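Local atomic coordinates of intracellular serine protease (Bacillus licheniformis, PDB entry 4ZOQ), a protein that probably acts as a subtilisin-like serine endopeptidase that processes a lanthipeptide by sequence-specific cleavage of a peptide bond. Residues L17-Y22 / L263-G268. Residues are numbered along the deposited sequence; the frame is centred on the assembly and turned at random.
Sequences LELKEY and LNIPKG
The ring of Tyr22 meets Ile265 and Leu263 obliquely, Ile265 CD1 alongside the CD2-CE2 bond and Leu263 at the hydroxyl. Ile265 CD1 lies 3.5 Å from Tyr22 CE2. Leu263 CD1 sits 3.7 Å from Tyr22 OH, and CB and CD2 of the same leucine also lie near that hydroxyl. At the ring edge, in its plane, are Leu19 CD2 and a water. The water is hydrogen-bonded to Tyr22 OH (2.8 Å) and donates a hydrogen bond to Leu263 O at 2.9 Å. No direct hydrogen bond joins the two segments.

Leu19 splits its two methyls: CD2 packs against Ile265 CD1 at 3.6 Å, while CD1 meets Pro266 CD tip to tip at 3.8 Å. Ile265 CD1 thus touches both Leu19 and Tyr22; chi2 of -84° places this methyl.

The contact sets the 3-10 segment before helix 24-30 against the loop between helix 258-262 and strand 269-272. Asn264, with positive phi, is the C-prime residue of the Schellman motif ending helix 258-262. Leu271 of the strand touches both Tyr22 and Leu263.

A leucine in place of Tyr22 would probably leave the water without its hydroxyl partner, break the bridge to Leu263 O and open a gap beside Ile265 CD1 and Leu263. Away from the predicted charge relay residues, the contact is mainly apolar packing, with one bridging water as the only polar link between the two segments.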
ATOM      1  N   LEU B  17       9.646 -12.984 -25.049  1.00 41.79           N
ATOM      2  CA  LEU B  17      10.480 -13.686 -24.092  1.00 44.51           C
ATOM      3  C   LEU B  17      11.552 -12.751 -23.478  1.00 44.33           C
ATOM      4  O   LEU B  17      12.017 -12.972 -22.355  1.00 48.07           O
ATOM      5  CB  LEU B  17      11.127 -14.879 -24.793  1.00 42.58           C
ATOM      6  CG  LEU B  17      11.774 -15.972 -23.968  1.00 54.74           C
ATOM      7  CD1 LEU B  17      10.663 -16.933 -23.518  1.00 47.81           C
ATOM      8  CD2 LEU B  17      12.828 -16.693 -24.795  1.00 56.21           C
ATOM      9  N   GLU B  18      11.861 -11.652 -24.159  1.00 38.71           N
ATOM     10  CA  GLU B  18      12.902 -10.735 -23.700  1.00 41.89           C
ATOM     11  C   GLU B  18      12.463  -9.846 -22.531  1.00 41.44           C
ATOM     12  O   GLU B  18      13.295  -9.324 -21.790  1.00 41.01           O
ATOM     13  CB  GLU B  18      13.326  -9.850 -24.893  1.00 44.37           C
ATOM     14  CG  GLU B  18      14.061  -8.518 -24.589  1.00 47.23           C
ATOM     15  CD  GLU B  18      15.384  -8.673 -23.853  1.00 64.35           C
ATOM     16  OE1 GLU B  18      16.027  -9.746 -23.966  1.00 67.96           O
ATOM     17  OE2 GLU B  18      15.780  -7.704 -23.160  1.00 58.55           O
ATOM     18  N   LEU B  19      11.165  -9.796 -22.270  1.00 37.90           N
ATOM     19  CA  LEU B  19      10.673  -8.989 -21.166  1.00 39.02           C
ATOM     20  C   LEU B  19      11.020  -9.609 -19.804  1.00 37.98           C
ATOM     21  O   LEU B  19      10.915  -8.950 -18.778  1.00 31.71           O
ATOM     22  CB  LEU B  19       9.176  -8.782 -21.292  1.00 37.53           C
ATOM     23  CG  LEU B  19       8.771  -8.015 -22.548  1.00 38.48           C
ATOM     24  CD1 LEU B  19       7.291  -7.692 -22.477  1.00 38.19           C
ATOM     25  CD2 LEU B  19       9.609  -6.765 -22.746  1.00 38.54           C
ATOM     26  N   LYS B  20      11.409 -10.883 -19.794  1.00 37.78           N
ATOM     27  CA  LYS B  20      11.814 -11.532 -18.548  1.00 33.77           C
ATOM     28  C   LYS B  20      13.017 -10.840 -17.925  1.00 34.32           C
ATOM     29  O   LYS B  20      13.195 -10.865 -16.713  1.00 32.68           O
ATOM     30  CB  LYS B  20      12.129 -13.008 -18.785  1.00 34.52           C
ATOM     31  CG  LYS B  20      10.903 -13.822 -19.194  1.00 40.95           C
ATOM     32  CD  LYS B  20      11.229 -15.291 -19.463  1.00 47.28           C
ATOM     33  CE  LYS B  20       9.940 -16.058 -19.763  1.00 57.80           C
ATOM     34  NZ  LYS B  20      10.189 -17.437 -20.261  1.00 60.79           N
ATOM     35  N   GLU B  21      13.825 -10.179 -18.741  1.00 36.85           N
ATOM     36  CA  GLU B  21      14.979  -9.469 -18.199  1.00 37.66           C
ATOM     37  C   GLU B  21      14.594  -8.393 -17.162  1.00 33.89           C
ATOM     38  O   GLU B  21      15.346  -8.127 -16.234  1.00 35.62           O
ATOM     39  CB  GLU B  21      15.778  -8.825 -19.333  1.00 41.65           C
ATOM     40  CG  GLU B  21      16.618  -9.805 -20.083  1.00 50.83           C
ATOM     41  CD  GLU B  21      17.571 -10.531 -19.167  1.00 57.19           C
ATOM     42  OE1 GLU B  21      18.300  -9.851 -18.395  1.00 60.11           O
ATOM     43  OE2 GLU B  21      17.563 -11.781 -19.206  1.00 59.54           O
ATOM     44  N   TYR B  22      13.439  -7.762 -17.360  1.00 32.80           N
ATOM     45  CA  TYR B  22      12.978  -6.658 -16.519  1.00 31.81           C
ATOM     46  C   TYR B  22      12.175  -7.157 -15.321  1.00 30.45           C
ATOM     47  O   TYR B  22      11.758  -6.370 -14.458  1.00 29.54           O
ATOM     48  CB  TYR B  22      12.119  -5.690 -17.356  1.00 35.23           C
ATOM     49  CG  TYR B  22      12.792  -5.252 -18.650  1.00 34.83           C
ATOM     50  CD1 TYR B  22      13.930  -4.449 -18.637  1.00 36.24           C
ATOM     51  CD2 TYR B  22      12.278  -5.635 -19.876  1.00 33.21           C
ATOM     52  CE1 TYR B  22      14.540  -4.062 -19.809  1.00 37.03           C
ATOM     53  CE2 TYR B  22      12.869  -5.242 -21.049  1.00 36.11           C
ATOM     54  CZ  TYR B  22      14.001  -4.464 -21.021  1.00 41.06           C
ATOM     55  OH  TYR B  22      14.587  -4.090 -22.217  1.00 46.49           O
ATOM     56  N   LEU B 263      12.328   0.257 -25.983  1.00 43.65           N
ATOM     57  CA  LEU B 263      12.750  -1.096 -25.599  1.00 42.74           C
ATOM     58  C   LEU B 263      11.742  -2.150 -26.069  1.00 40.47           C
ATOM     59  O   LEU B 263      11.825  -3.323 -25.691  1.00 38.29           O
ATOM     60  CB  LEU B 263      12.976  -1.186 -24.079  1.00 42.75           C
ATOM     61  CG  LEU B 263      14.146  -0.362 -23.512  1.00 44.11           C
ATOM     62  CD1 LEU B 263      14.184  -0.383 -21.974  1.00 38.51           C
ATOM     63  CD2 LEU B 263      15.486  -0.836 -24.097  1.00 40.70           C
ATOM     64  N   ASN B 264      10.784  -1.705 -26.883  1.00 42.32           N
ATOM     65  CA  ASN B 264       9.703  -2.544 -27.419  1.00 39.32           C
ATOM     66  C   ASN B 264       8.847  -3.233 -26.377  1.00 39.87           C
ATOM     67  O   ASN B 264       8.352  -4.337 -26.586  1.00 38.72           O
ATOM     68  CB  ASN B 264      10.297  -3.583 -28.358  1.00 41.12           C
ATOM     69  CG  ASN B 264      10.991  -2.942 -29.536  1.00 45.30           C
ATOM     70  OD1 ASN B 264      12.185  -3.144 -29.758  1.00 51.59           O
ATOM     71  ND2 ASN B 264      10.242  -2.151 -30.298  1.00 43.26           N
ATOM     72  N   ILE B 265       8.633  -2.539 -25.271  1.00 39.49           N
ATOM     73  CA  ILE B 265       7.685  -2.981 -24.283  1.00 38.36           C
ATOM     74  C   ILE B 265       6.297  -2.630 -24.773  1.00 34.21           C
ATOM     75  O   ILE B 265       5.958  -1.448 -24.841  1.00 33.93           O
ATOM     76  CB  ILE B 265       7.899  -2.280 -22.925  1.00 38.40           C
ATOM     77  CG1 ILE B 265       9.392  -2.121 -22.590  1.00 39.46           C
ATOM     78  CG2 ILE B 265       7.028  -2.931 -21.855  1.00 32.17           C
ATOM     79  CD1 ILE B 265      10.043  -3.318 -21.944  1.00 39.24           C
ATOM     80  N   PRO B 266       5.460  -3.639 -25.034  1.00 35.36           N
ATOM     81  CA  PRO B 266       4.119  -3.369 -25.560  1.00 40.59           C
ATOM     82  C   PRO B 266       3.237  -2.739 -24.483  1.00 42.91           C
ATOM     83  O   PRO B 266       3.599  -2.776 -23.306  1.00 40.55           O
ATOM     84  CB  PRO B 266       3.614  -4.758 -25.953  1.00 37.70           C
ATOM     85  CG  PRO B 266       4.286  -5.648 -25.020  1.00 40.44           C
ATOM     86  CD  PRO B 266       5.650  -5.065 -24.739  1.00 36.88           C
ATOM     87  N   LYS B 267       2.114  -2.145 -24.867  1.00 42.71           N
ATOM     88  CA  LYS B 267       1.224  -1.577 -23.874  1.00 40.44           C
ATOM     89  C   LYS B 267       0.704  -2.630 -22.923  1.00 42.13           C
ATOM     90  O   LYS B 267       0.604  -3.798 -23.278  1.00 37.81           O
ATOM     91  CB  LYS B 267       0.071  -0.826 -24.510  1.00 47.30           C
ATOM     92  CG  LYS B 267       0.493   0.520 -25.104  1.00 55.32           C
ATOM     93  CD  LYS B 267      -0.696   1.172 -25.833  1.00 60.16           C
ATOM     94  CE  LYS B 267      -0.641   0.972 -27.336  1.00 64.28           C
ATOM     95  NZ  LYS B 267      -1.887   1.513 -27.957  1.00 69.61           N
ATOM     96  N   GLY B 268       0.436  -2.217 -21.685  1.00 43.35           N
ATOM     97  CA  GLY B 268       0.068  -3.163 -20.652  1.00 38.16           C
ATOM     98  C   GLY B 268       1.216  -3.368 -19.683  1.00 37.97           C
ATOM     99  O   GLY B 268       1.042  -4.031 -18.659  1.00 37.05           O
TER
HETATM  100  O   HOH W   1      14.045  -4.967 -24.831  1.00 51.98           O